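Proline dehydrogenase (Deinococcus radiodurans, PDB 4H6Q) catalyses the FAD-dependent oxidation of L-proline to delta-1-pyrroline-5-carboxylate, passing the electrons to a quinone, in the first step of proline breakdown to glutamate. Local coordinates at residues Ile134-Glu139 with Glu161-Val166; Arg185-Met190 with Gly224-Val229. All blocks are in the same frame, centred on the assembly; numbering follows the deposited sequence.

Contact 1 of 2, residues Ile134-Glu139 with Glu161-Val166. With FAD (flavin-adenine dinucleotide), chain C.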
ATOM      1  N   ILE A 134      -0.141   9.921   1.121  1.00  8.37           N
ATOM      2  CA  ILE A 134      -1.169   8.900   0.877  1.00  7.91           C
ATOM      3  C   ILE A 134      -0.748   8.071  -0.309  1.00  8.18           C
ATOM      4  O   ILE A 134      -0.403   8.632  -1.364  1.00  9.13           O
ATOM      5  CB  ILE A 134      -2.518   9.580   0.524  1.00  8.42           C
ATOM      6  CG1 ILE A 134      -3.039  10.480   1.668  1.00  8.95           C
ATOM      7  CG2 ILE A 134      -3.575   8.540   0.128  1.00 10.37           C
ATOM      8  CD1 ILE A 134      -3.208   9.731   3.045  1.00  9.25           C
ATOM      9  N   CYS A 135      -0.818   6.742  -0.159  1.00  8.14           N
ATOM     10  CA  CYS A 135      -0.678   5.851  -1.296  1.00  8.75           C
ATOM     11  C   CYS A 135      -2.052   5.359  -1.771  1.00  7.90           C
ATOM     12  O   CYS A 135      -2.855   4.898  -0.940  1.00  9.86           O
ATOM     13  CB  CYS A 135       0.212   4.638  -0.957  1.00  9.02           C
ATOM     14  SG  CYS A 135       0.385   3.499  -2.384  1.00 10.05           S
ATOM     15  N   LEU A 136      -2.315   5.457  -3.074  1.00  8.06           N
ATOM     16  CA  LEU A 136      -3.488   4.832  -3.709  1.00  8.91           C
ATOM     17  C   LEU A 136      -3.102   3.396  -4.060  1.00  9.23           C
ATOM     18  O   LEU A 136      -2.355   3.150  -5.031  1.00 10.16           O
ATOM     19  CB  LEU A 136      -3.891   5.593  -4.977  1.00  9.48           C
ATOM     20  CG  LEU A 136      -3.996   7.123  -4.770  1.00  9.85           C
ATOM     21  CD1 LEU A 136      -4.276   7.804  -6.096  1.00 12.14           C
ATOM     22  CD2 LEU A 136      -5.060   7.505  -3.724  1.00 11.19           C
ATOM     23  N   ASP A 137      -3.585   2.421  -3.251  1.00  9.81           N
ATOM     24  CA  ASP A 137      -3.317   0.999  -3.529  1.00  9.86           C
ATOM     25  C   ASP A 137      -3.898   0.639  -4.917  1.00 11.04           C
ATOM     26  O   ASP A 137      -4.864   1.248  -5.402  1.00 11.91           O
ATOM     27  CB  ASP A 137      -4.008   0.132  -2.483  1.00  9.22           C
ATOM     28  CG  ASP A 137      -3.308   0.098  -1.143  1.00  9.40           C
ATOM     29  OD1 ASP A 137      -2.168   0.591  -0.987  1.00 11.68           O
ATOM     30  OD2 ASP A 137      -3.969  -0.495  -0.210  1.00 11.46           O
ATOM     31  N   MET A 138      -3.295  -0.344  -5.559  1.00 10.51           N
ATOM     32  CA  MET A 138      -3.850  -0.823  -6.822  1.00 10.59           C
ATOM     33  C   MET A 138      -4.714  -2.062  -6.619  1.00 10.42           C
ATOM     34  O   MET A 138      -4.259  -3.065  -6.041  1.00 11.68           O
ATOM     35  CB  MET A 138      -2.764  -1.077  -7.875  1.00 12.14           C
ATOM     36  CG  MET A 138      -3.350  -1.226  -9.304  1.00 11.71           C
ATOM     37  SD  MET A 138      -4.156   0.287  -9.932  1.00 12.88           S
ATOM     38  CE  MET A 138      -2.775   1.368 -10.197  1.00 15.17           C
ATOM     39  N   GLU A 139      -5.977  -1.997  -7.046  1.00 10.84           N
ATOM     40  CA  GLU A 139      -6.908  -3.091  -6.905  1.00 12.06           C
ATOM     41  C   GLU A 139      -6.921  -3.944  -8.176  1.00 12.57           C
ATOM     42  O   GLU A 139      -5.874  -4.058  -8.830  1.00 13.13           O
ATOM     43  CB  GLU A 139      -8.287  -2.545  -6.447  1.00 13.50           C
ATOM     44  CG  GLU A 139      -8.142  -1.770  -5.095  1.00 12.67           C
ATOM     45  CD  GLU A 139      -9.466  -1.280  -4.558  1.00 13.99           C
ATOM     46  OE1 GLU A 139      -9.833  -0.102  -4.835  1.00 14.90           O
ATOM     47  OE2 GLU A 139     -10.158  -2.080  -3.864  1.00 14.58           O
ATOM     48  N   GLU A 161       5.161  14.755  -3.759  1.00 15.90           N
ATOM     49  CA  GLU A 161       5.612  14.493  -2.399  1.00 16.74           C
ATOM     50  C   GLU A 161       4.513  14.000  -1.451  1.00 14.84           C
ATOM     51  O   GLU A 161       4.818  13.522  -0.344  1.00 14.56           O
ATOM     52  CB  GLU A 161       6.172  15.800  -1.812  1.00 20.81           C
ATOM     53  CG  GLU A 161       7.195  16.547  -2.690  1.00 27.36           C
ATOM     54  CD  GLU A 161       6.565  17.582  -3.705  1.00 30.80           C
ATOM     55  OE1 GLU A 161       5.326  17.611  -3.959  1.00 25.27           O
ATOM     56  OE2 GLU A 161       7.351  18.414  -4.221  1.00 37.46           O
ATOM     57  N   HIS A 162       3.257  14.085  -1.881  1.00 13.52           N
ATOM     58  CA  HIS A 162       2.149  13.829  -0.970  1.00 12.64           C
ATOM     59  C   HIS A 162       1.189  12.752  -1.396  1.00 10.37           C
ATOM     60  O   HIS A 162       0.350  12.364  -0.563  1.00 11.14           O
ATOM     61  CB  HIS A 162       1.363  15.121  -0.642  1.00 14.10           C
ATOM     62  CG  HIS A 162       2.202  16.162   0.019  1.00 15.80           C
ATOM     63  ND1 HIS A 162       2.679  16.026   1.305  1.00 17.27           N
ATOM     64  CD2 HIS A 162       2.761  17.281  -0.473  1.00 17.89           C
ATOM     65  CE1 HIS A 162       3.454  17.068   1.600  1.00 18.32           C
ATOM     66  NE2 HIS A 162       3.528  17.829   0.529  1.00 20.04           N
ATOM     67  N   VAL A 163       1.279  12.267  -2.638  1.00  9.85           N
ATOM     68  CA  VAL A 163       0.412  11.156  -3.074  1.00  9.65           C
ATOM     69  C   VAL A 163       1.221  10.283  -3.988  1.00 10.32           C
ATOM     70  O   VAL A 163       1.958  10.784  -4.843  1.00 11.71           O
ATOM     71  CB  VAL A 163      -0.898  11.656  -3.738  1.00 11.16           C
ATOM     72  CG1 VAL A 163      -0.661  12.577  -4.945  1.00 14.59           C
ATOM     73  CG2 VAL A 163      -1.806  10.503  -4.114  1.00 11.90           C
ATOM     74  N   GLY A 164       1.094   8.970  -3.799  1.00  9.15           N
ATOM     75  CA  GLY A 164       1.766   7.947  -4.580  1.00  8.83           C
ATOM     76  C   GLY A 164       0.798   6.868  -5.016  1.00  7.75           C
ATOM     77  O   GLY A 164      -0.396   6.914  -4.651  1.00  9.69           O
ATOM     78  N   THR A 165       1.296   5.903  -5.769  1.00  8.31           N
ATOM     79  CA  THR A 165       0.442   4.768  -6.139  1.00  9.25           C
ATOM     80  C   THR A 165       1.286   3.494  -6.262  1.00  8.95           C
ATOM     81  O   THR A 165       2.403   3.457  -5.694  1.00  9.08           O
ATOM     82  CB  THR A 165      -0.459   5.084  -7.377  1.00 10.30           C
ATOM     83  OG1 THR A 165      -1.449   4.062  -7.511  1.00 11.03           O
ATOM     84  CG2 THR A 165       0.322   5.187  -8.691  1.00 10.64           C
ATOM     85  N   VAL A 166       0.719   2.484  -6.922  1.00  9.91           N
ATOM     86  CA  VAL A 166       1.247   1.122  -6.934  1.00  9.42           C
ATOM     87  C   VAL A 166       1.156   0.582  -8.364  1.00  9.17           C
ATOM     88  O   VAL A 166       0.171   0.865  -9.068  1.00 11.00           O
ATOM     89  CB  VAL A 166       0.382   0.198  -6.035  1.00  9.06           C
ATOM     90  CG1 VAL A 166       0.864  -1.248  -6.093  1.00 10.91           C
ATOM     91  CG2 VAL A 166       0.314   0.738  -4.564  1.00 10.39           C
TER
HETATM   92  PA  FAD C2001       5.747 -14.296  -3.072  0.55 14.40           P
HETATM   93  O1A FAD C2001       6.552 -14.780  -4.282  0.55 15.96           O
HETATM   94  O2A FAD C2001       4.290 -14.519  -3.077  0.55 18.64           O
HETATM   95  O5B FAD C2001       6.227 -14.816  -1.747  0.55 12.22           O
HETATM   96  C5B FAD C2001       7.597 -14.703  -1.395  0.55 12.38           C
HETATM   97  C4B FAD C2001       7.909 -15.281  -0.031  0.55 11.53           C
HETATM   98  O4B FAD C2001       7.445 -14.363   0.933  0.55 10.79           O
HETATM   99  C3B FAD C2001       7.187 -16.540   0.285  0.55 13.61           C
HETATM  100  O3B FAD C2001       7.785 -17.714  -0.238  0.55 16.46           O
HETATM  101  C2B FAD C2001       7.162 -16.485   1.764  0.55 11.61           C
HETATM  102  O2B FAD C2001       8.427 -16.754   2.328  0.55 15.55           O
HETATM  103  C1B FAD C2001       6.835 -15.044   1.991  0.55 10.69           C
HETATM  104  N9A FAD C2001       5.401 -14.753   1.993  0.55  9.62           N
HETATM  105  C8A FAD C2001       4.723 -13.902   1.122  0.55 10.01           C
HETATM  106  N7A FAD C2001       3.420 -13.851   1.399  0.55  9.02           N
HETATM  107  C5A FAD C2001       3.217 -14.662   2.511  0.55  7.85           C
HETATM  108  C6A FAD C2001       2.102 -15.014   3.249  0.55  9.64           C
HETATM  109  N6A FAD C2001       0.810 -14.489   2.949  0.55 10.71           N
HETATM  110  N1A FAD C2001       2.265 -15.860   4.279  0.55 10.89           N
HETATM  111  C2A FAD C2001       3.470 -16.369   4.607  0.55 12.06           C
HETATM  112  N3A FAD C2001       4.585 -16.070   3.923  0.55 10.34           N
HETATM  113  C4A FAD C2001       4.466 -15.225   2.904  0.55  9.21           C
HETATM  114  N1  FAD C2001      -0.611  -6.067  -4.432  0.55  8.53           N
HETATM  115  C2  FAD C2001      -1.598  -5.395  -5.083  0.55  8.69           C
HETATM  116  O2  FAD C2001      -2.169  -6.012  -6.091  0.55  7.61           O
HETATM  117  N3  FAD C2001      -1.985  -4.128  -4.743  0.55  9.52           N
HETATM  118  C4  FAD C2001      -1.385  -3.451  -3.688  0.55  9.88           C
HETATM  119  O4  FAD C2001      -1.792  -2.210  -3.354  0.55 10.22           O
HETATM  120  C4X FAD C2001      -0.320  -4.132  -2.947  0.55  9.57           C
HETATM  121  N5  FAD C2001       0.311  -3.514  -1.897  0.55  8.53           N
HETATM  122  C5X FAD C2001       1.329  -4.202  -1.275  0.55  6.88           C
HETATM  123  C6  FAD C2001       2.002  -3.594  -0.204  0.55  6.56           C
HETATM  124  C7  FAD C2001       3.074  -4.270   0.434  0.55  7.52           C
HETATM  125  C7M FAD C2001       3.809  -3.611   1.599  0.55  9.74           C
HETATM  126  C8  FAD C2001       3.445  -5.557  -0.027  0.55  6.68           C
HETATM  127  C8M FAD C2001       4.580  -6.306   0.616  0.55  6.42           C
HETATM  128  C9  FAD C2001       2.741  -6.169  -1.075  0.55  7.04           C
HETATM  129  C9A FAD C2001       1.712  -5.497  -1.705  0.55  8.79           C
HETATM  130  N10 FAD C2001       1.050  -6.125  -2.778  0.55 11.44           N
HETATM  131  C10 FAD C2001       0.025  -5.450  -3.395  0.55  9.36           C
HETATM  132  C1' FAD C2001       1.440  -7.434  -3.276  0.55 13.33           C
HETATM  133  C2' FAD C2001       0.636  -8.610  -2.819  0.55 16.62           C
HETATM  134  O2' FAD C2001       0.186  -8.294  -1.507  0.55 17.79           O
HETATM  135  C3' FAD C2001       1.682  -9.705  -3.143  0.55 19.73           C
HETATM  136  O3' FAD C2001       1.500 -10.367  -4.358  0.55 17.45           O
HETATM  137  C4' FAD C2001       2.011 -10.677  -2.080  0.55 21.36           C
HETATM  138  O4' FAD C2001       2.467  -9.910  -1.022  0.55 21.81           O
HETATM  139  C5' FAD C2001       3.093 -11.613  -2.599  0.55 18.59           C
HETATM  140  O5' FAD C2001       4.151 -11.619  -1.692  0.55 13.44           O
HETATM  141  P   FAD C2001       5.670 -11.456  -2.141  0.55 10.42           P
HETATM  142  O1P FAD C2001       6.050 -10.301  -3.117  0.55  9.51           O
HETATM  143  O2P FAD C2001       6.428 -11.634  -0.798  0.55 13.71           O
HETATM  144  O3P FAD C2001       6.082 -12.822  -2.898  0.55 13.05           O
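Val166 lies against Cys135 and Met138 where two neighbouring parallel strands of the beta8-alpha8 barrel, 133-136 and 163-168, run up to the flavin; helix 144-158 completes the beta-alpha-beta unit. Val166 meets the other strand through CG2 and CB, and the flavin through both methyls. CG2 meets Cys135 SG at 3.5 Å and also lies near Leu136 O and the flavin O4. CG1, anti to the backbone N (chi1 177°), touches C4 and O4 of the flavin. The valine thus touches both strand 133-136 and the pyrimidine end of the isoalloxazine. Met138 packs its CB on Val166 CB at 3.9 Å, and its chain then bends twice to bring the methyl CE within 3.2 Å of Val166 O, a buried carbonyl with no hydrogen-bond partner in the model. Beside it, Thr165 OG1 is anti to its own backbone N (chi1 -168°) and donates to Leu136 O over 2.8 Å, in the plane of that carbonyl. This side-chain bond comes one step beyond the backbone pairing, whose last link, Leu136 N to Gly164 O, is almost straight. Leu136 CG meets Val163 CG2 at 4.1 Å, the two side chains crossing obliquely, while Phe151 and Val155 of helix 144-158 pack on Thr165 and Val163. The CB of Asp137 points away from strand 163-168, and its carboxylate lies in the active site, where it is shared by Lys100, Tyr280 and Arg189 and touches the bound tetrahydrofuroic acid; by similarity it is an active-site residue. The backbone of Met138 reads the flavin edge with two bonds: its N donates to O4 over a longer 3.3 Å, and its O accepts from FAD N3 at 2.8 Å.

Contact 2 of 2, residues Arg185-Met190 with Gly224-Val229. With FAD (flavin-adenine dinucleotide), chain C.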
ATOM      1  N   ARG A 185       7.319  12.453 -11.960  1.00 14.40           N
ATOM      2  CA  ARG A 185       8.360  12.029 -10.987  1.00 15.75           C
ATOM      3  C   ARG A 185       7.718  11.304  -9.804  1.00 12.98           C
ATOM      4  O   ARG A 185       7.933  11.661  -8.635  1.00 13.88           O
ATOM      5  CB  ARG A 185       9.178  13.269 -10.481  1.00 19.15           C
ATOM      6  CG  ARG A 185       9.686  14.233 -11.556  1.00 26.29           C
ATOM      7  CD  ARG A 185      10.859  13.601 -12.235  1.00 30.30           C
ATOM      8  NE  ARG A 185      11.775  12.955 -11.287  1.00 35.50           N
ATOM      9  CZ  ARG A 185      12.644  13.576 -10.480  1.00 35.71           C
ATOM     10  NH1 ARG A 185      12.744  14.903 -10.450  1.00 34.74           N
ATOM     11  NH2 ARG A 185      13.413  12.845  -9.667  1.00 34.63           N
ATOM     12  N   PRO A 186       6.902  10.280 -10.068  1.00 12.41           N
ATOM     13  CA  PRO A 186       6.019   9.770  -9.004  1.00 11.34           C
ATOM     14  C   PRO A 186       6.648   8.798  -8.053  1.00 10.44           C
ATOM     15  O   PRO A 186       7.574   8.029  -8.439  1.00 10.93           O
ATOM     16  CB  PRO A 186       4.937   9.052  -9.796  1.00 12.65           C
ATOM     17  CG  PRO A 186       5.737   8.458 -10.964  1.00 11.40           C
ATOM     18  CD  PRO A 186       6.745   9.544 -11.347  1.00 12.72           C
ATOM     19  N   ASN A 187       6.164   8.810  -6.817  1.00  9.04           N
ATOM     20  CA  ASN A 187       6.471   7.771  -5.816  1.00  8.98           C
ATOM     21  C   ASN A 187       5.576   6.563  -6.152  1.00  8.85           C
ATOM     22  O   ASN A 187       4.337   6.677  -6.082  1.00 10.03           O
ATOM     23  CB  ASN A 187       6.118   8.365  -4.443  1.00  9.06           C
ATOM     24  CG  ASN A 187       6.351   7.415  -3.290  1.00  9.44           C
ATOM     25  OD1 ASN A 187       5.897   6.272  -3.366  1.00  9.45           O
ATOM     26  ND2 ASN A 187       7.009   7.851  -2.233  1.00 10.33           N
ATOM     27  N   ILE A 188       6.197   5.429  -6.510  1.00  8.48           N
ATOM     28  CA  ILE A 188       5.444   4.204  -6.850  1.00  8.70           C
ATOM     29  C   ILE A 188       5.964   3.014  -6.071  1.00  8.00           C
ATOM     30  O   ILE A 188       7.209   2.792  -6.015  1.00  8.97           O
ATOM     31  CB  ILE A 188       5.476   3.932  -8.376  1.00 10.11           C
ATOM     32  CG1 ILE A 188       4.885   5.106  -9.150  1.00 11.16           C
ATOM     33  CG2 ILE A 188       4.625   2.667  -8.672  1.00 11.78           C
ATOM     34  CD1 ILE A 188       4.783   4.890 -10.686  1.00 12.76           C
ATOM     35  N   ARG A 189       5.035   2.254  -5.481  1.00  9.10           N
ATOM     36  CA  ARG A 189       5.296   0.960  -4.856  1.00  8.19           C
ATOM     37  C   ARG A 189       5.182  -0.137  -5.929  1.00  9.07           C
ATOM     38  O   ARG A 189       4.152  -0.212  -6.604  1.00  9.84           O
ATOM     39  CB  ARG A 189       4.246   0.734  -3.770  1.00  8.74           C
ATOM     40  CG  ARG A 189       4.431  -0.628  -3.025  1.00  8.53           C
ATOM     41  CD  ARG A 189       3.140  -1.071  -2.305  1.00  8.89           C
ATOM     42  NE  ARG A 189       2.794  -0.093  -1.282  1.00  8.15           N
ATOM     43  CZ  ARG A 189       1.548   0.213  -0.894  1.00  7.36           C
ATOM     44  NH1 ARG A 189       1.391   1.220  -0.019  1.00  9.04           N
ATOM     45  NH2 ARG A 189       0.507  -0.520  -1.326  1.00  9.49           N
ATOM     46  N   MET A 190       6.220  -0.944  -6.118  1.00  9.12           N
ATOM     47  CA  MET A 190       6.165  -2.093  -7.018  1.00  9.27           C
ATOM     48  C   MET A 190       5.803  -3.324  -6.218  1.00  9.03           C
ATOM     49  O   MET A 190       6.428  -3.584  -5.170  1.00  9.13           O
ATOM     50  CB  MET A 190       7.500  -2.318  -7.709  1.00  9.99           C
ATOM     51  CG  MET A 190       8.032  -1.045  -8.429  1.00  9.72           C
ATOM     52  SD  MET A 190       6.775  -0.311  -9.505  1.00 11.48           S
ATOM     53  CE  MET A 190       7.716   1.113 -10.068  1.00 12.04           C
ATOM     54  N   GLY A 224      15.152   7.903 -11.495  1.00 17.84           N
ATOM     55  CA  GLY A 224      15.345   8.845 -10.399  1.00 17.70           C
ATOM     56  C   GLY A 224      14.094   9.070  -9.562  1.00 16.51           C
ATOM     57  O   GLY A 224      14.003  10.058  -8.793  1.00 18.71           O
ATOM     58  N   ASN A 225      13.126   8.152  -9.651  1.00 13.59           N
ATOM     59  CA  ASN A 225      11.889   8.323  -8.889  1.00 12.41           C
ATOM     60  C   ASN A 225      11.901   7.502  -7.615  1.00 12.00           C
ATOM     61  O   ASN A 225      12.536   6.431  -7.579  1.00 12.61           O
ATOM     62  CB  ASN A 225      10.723   7.849  -9.772  1.00 14.54           C
ATOM     63  CG  ASN A 225      10.615   8.635 -11.039  1.00 18.05           C
ATOM     64  OD1 ASN A 225      10.801   9.846 -11.034  1.00 20.72           O
ATOM     65  ND2 ASN A 225      10.331   7.945 -12.148  1.00 20.35           N
ATOM     66  N   TYR A 226      11.239   7.988  -6.570  1.00 11.98           N
ATOM     67  CA  TYR A 226      11.240   7.267  -5.299  1.00 11.01           C
ATOM     68  C   TYR A 226      10.482   5.934  -5.481  1.00 10.30           C
ATOM     69  O   TYR A 226       9.370   5.904  -6.052  1.00 11.05           O
ATOM     70  CB  TYR A 226      10.642   8.141  -4.172  1.00 11.13           C
ATOM     71  CG  TYR A 226      10.990   7.571  -2.815  1.00  9.86           C
ATOM     72  CD1 TYR A 226      12.139   8.023  -2.183  1.00 10.33           C
ATOM     73  CD2 TYR A 226      10.246   6.537  -2.230  1.00  9.92           C
ATOM     74  CE1 TYR A 226      12.525   7.503  -0.984  1.00  9.95           C
ATOM     75  CE2 TYR A 226      10.631   5.981  -0.993  1.00  9.46           C
ATOM     76  CZ  TYR A 226      11.780   6.474  -0.379  1.00  8.95           C
ATOM     77  OH  TYR A 226      12.176   5.974   0.856  1.00  9.47           O
ATOM     78  N   THR A 227      11.115   4.843  -5.058  1.00  9.49           N
ATOM     79  CA  THR A 227      10.593   3.504  -5.357  1.00  9.35           C
ATOM     80  C   THR A 227      10.394   2.770  -4.063  1.00  8.57           C
ATOM     81  O   THR A 227      11.309   2.736  -3.223  1.00  9.48           O
ATOM     82  CB  THR A 227      11.614   2.752  -6.236  1.00 10.09           C
ATOM     83  OG1 THR A 227      11.863   3.517  -7.427  1.00 10.75           O
ATOM     84  CG2 THR A 227      11.088   1.432  -6.662  1.00 11.75           C
ATOM     85  N   ASN A 228       9.220   2.145  -3.895  1.00  9.00           N
ATOM     86  CA  ASN A 228       8.976   1.285  -2.733  1.00  7.90           C
ATOM     87  C   ASN A 228       9.027  -0.160  -3.211  1.00  7.81           C
ATOM     88  O   ASN A 228       8.193  -0.559  -4.046  1.00  9.23           O
ATOM     89  CB  ASN A 228       7.634   1.618  -2.038  1.00  7.96           C
ATOM     90  CG  ASN A 228       7.455   3.096  -1.838  1.00  8.04           C
ATOM     91  OD1 ASN A 228       8.252   3.730  -1.121  1.00  9.31           O
ATOM     92  ND2 ASN A 228       6.440   3.691  -2.491  1.00  9.61           N
ATOM     93  N   VAL A 229      10.007  -0.903  -2.718  1.00  7.89           N
ATOM     94  CA  VAL A 229      10.221  -2.281  -3.168  1.00  8.51           C
ATOM     95  C   VAL A 229       9.443  -3.190  -2.210  1.00  8.85           C
ATOM     96  O   VAL A 229       9.955  -3.610  -1.163  1.00  8.48           O
ATOM     97  CB  VAL A 229      11.730  -2.606  -3.185  1.00  8.68           C
ATOM     98  CG1 VAL A 229      11.988  -4.037  -3.683  1.00 10.05           C
ATOM     99  CG2 VAL A 229      12.464  -1.606  -4.096  1.00 10.56           C
TER
HETATM  100  PA  FAD C2001       5.747 -14.296  -3.072  0.55 14.40           P
HETATM  101  O1A FAD C2001       6.552 -14.780  -4.282  0.55 15.96           O
HETATM  102  O2A FAD C2001       4.290 -14.519  -3.077  0.55 18.64           O
HETATM  103  O5B FAD C2001       6.227 -14.816  -1.747  0.55 12.22           O
HETATM  104  C5B FAD C2001       7.597 -14.703  -1.395  0.55 12.38           C
HETATM  105  C4B FAD C2001       7.909 -15.281  -0.031  0.55 11.53           C
HETATM  106  O4B FAD C2001       7.445 -14.363   0.933  0.55 10.79           O
HETATM  107  C3B FAD C2001       7.187 -16.540   0.285  0.55 13.61           C
HETATM  108  O3B FAD C2001       7.785 -17.714  -0.238  0.55 16.46           O
HETATM  109  C2B FAD C2001       7.162 -16.485   1.764  0.55 11.61           C
HETATM  110  O2B FAD C2001       8.427 -16.754   2.328  0.55 15.55           O
HETATM  111  C1B FAD C2001       6.835 -15.044   1.991  0.55 10.69           C
HETATM  112  N9A FAD C2001       5.401 -14.753   1.993  0.55  9.62           N
HETATM  113  C8A FAD C2001       4.723 -13.902   1.122  0.55 10.01           C
HETATM  114  N7A FAD C2001       3.420 -13.851   1.399  0.55  9.02           N
HETATM  115  C5A FAD C2001       3.217 -14.662   2.511  0.55  7.85           C
HETATM  116  C6A FAD C2001       2.102 -15.014   3.249  0.55  9.64           C
HETATM  117  N6A FAD C2001       0.810 -14.489   2.949  0.55 10.71           N
HETATM  118  N1A FAD C2001       2.265 -15.860   4.279  0.55 10.89           N
HETATM  119  C2A FAD C2001       3.470 -16.369   4.607  0.55 12.06           C
HETATM  120  N3A FAD C2001       4.585 -16.070   3.923  0.55 10.34           N
HETATM  121  C4A FAD C2001       4.466 -15.225   2.904  0.55  9.21           C
HETATM  122  N1  FAD C2001      -0.611  -6.067  -4.432  0.55  8.53           N
HETATM  123  C2  FAD C2001      -1.598  -5.395  -5.083  0.55  8.69           C
HETATM  124  O2  FAD C2001      -2.169  -6.012  -6.091  0.55  7.61           O
HETATM  125  N3  FAD C2001      -1.985  -4.128  -4.743  0.55  9.52           N
HETATM  126  C4  FAD C2001      -1.385  -3.451  -3.688  0.55  9.88           C
HETATM  127  O4  FAD C2001      -1.792  -2.210  -3.354  0.55 10.22           O
HETATM  128  C4X FAD C2001      -0.320  -4.132  -2.947  0.55  9.57           C
HETATM  129  N5  FAD C2001       0.311  -3.514  -1.897  0.55  8.53           N
HETATM  130  C5X FAD C2001       1.329  -4.202  -1.275  0.55  6.88           C
HETATM  131  C6  FAD C2001       2.002  -3.594  -0.204  0.55  6.56           C
HETATM  132  C7  FAD C2001       3.074  -4.270   0.434  0.55  7.52           C
HETATM  133  C7M FAD C2001       3.809  -3.611   1.599  0.55  9.74           C
HETATM  134  C8  FAD C2001       3.445  -5.557  -0.027  0.55  6.68           C
HETATM  135  C8M FAD C2001       4.580  -6.306   0.616  0.55  6.42           C
HETATM  136  C9  FAD C2001       2.741  -6.169  -1.075  0.55  7.04           C
HETATM  137  C9A FAD C2001       1.712  -5.497  -1.705  0.55  8.79           C
HETATM  138  N10 FAD C2001       1.050  -6.125  -2.778  0.55 11.44           N
HETATM  139  C10 FAD C2001       0.025  -5.450  -3.395  0.55  9.36           C
HETATM  140  C1' FAD C2001       1.440  -7.434  -3.276  0.55 13.33           C
HETATM  141  C2' FAD C2001       0.636  -8.610  -2.819  0.55 16.62           C
HETATM  142  O2' FAD C2001       0.186  -8.294  -1.507  0.55 17.79           O
HETATM  143  C3' FAD C2001       1.682  -9.705  -3.143  0.55 19.73           C
HETATM  144  O3' FAD C2001       1.500 -10.367  -4.358  0.55 17.45           O
HETATM  145  C4' FAD C2001       2.011 -10.677  -2.080  0.55 21.36           C
HETATM  146  O4' FAD C2001       2.467  -9.910  -1.022  0.55 21.81           O
HETATM  147  C5' FAD C2001       3.093 -11.613  -2.599  0.55 18.59           C
HETATM  148  O5' FAD C2001       4.151 -11.619  -1.692  0.55 13.44           O
HETATM  149  P   FAD C2001       5.670 -11.456  -2.141  0.55 10.42           P
HETATM  150  O1P FAD C2001       6.050 -10.301  -3.117  0.55  9.51           O
HETATM  151  O2P FAD C2001       6.428 -11.634  -0.798  0.55 13.71           O
HETATM  152  O3P FAD C2001       6.082 -12.822  -2.898  0.55 13.05           O
HETATM  153  O   HOH W   1       9.645  10.464  -6.752  1.00 18.36           O
HETATM  154  O   HOH W   2       7.181   5.958   0.027  1.00  9.44           O
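Strands 188-190 and 227-229 run parallel, their axes 4.7 Å apart and 24° from aligned, as neighbours in the TIM barrel joined through helix 206-222. Tyr226 O, Ile188 O and Asn228 O accept the successive backbone bonds from Ile188, Asn228 and Met190. Before the strands, Arg185 turns its guanidinium edge to the other segment: NE donates to Asn225 OD1 at 3.3 Å, nearly along the C=O axis, and NH2 to the O of Gly224, the residue that ends helix 206-222 in a Schellman motif. Asn187, its CG anti to the backbone N (chi1 179°), crosses Asn228 at about a right angle and accepts from its ND2 through OD1 at 2.8 Å. Asn187 ND2 lies 3.5 Å from Tyr226 CD2 and also donates to a water that in turn donates to Asn228 OD1. An alanine at Asn187 would probably leave Asn228 ND2 without this acceptor and the bridging water without one donor, so that the Asn228 amide could turn more freely. Further on, the long side chain of Arg189, an active-site residue by similarity, starts beside Asn228 and carries its guanidinium to the cofactor; Ser98 and Gln257 bind NH1 and NE, and NH2 donates to FAD N5 at 3.1 Å.

Contact 1 closes before contact 2 opens along the chain, and their centres lie 10 Å apart in one parallel sheet, the wall of the barrel. Strands 163-168 and 188-191 are neighbours there, so the order 133-136, 163-168, 188-191, 227-230 runs unbroken through both contacts; Thr165 O and Arg189 N, 2.9 Å apart, probably form a hydrogen bond across the seam. The two also meet through charge, Asp137 OD1 and Arg189 NH2 forming a salt bridge of 2.9 Å. Both contacts reach FAD, contact 1 at the pyrimidine ring and contact 2 at N5, so consecutive strands bring the substrate pocket and flavin together.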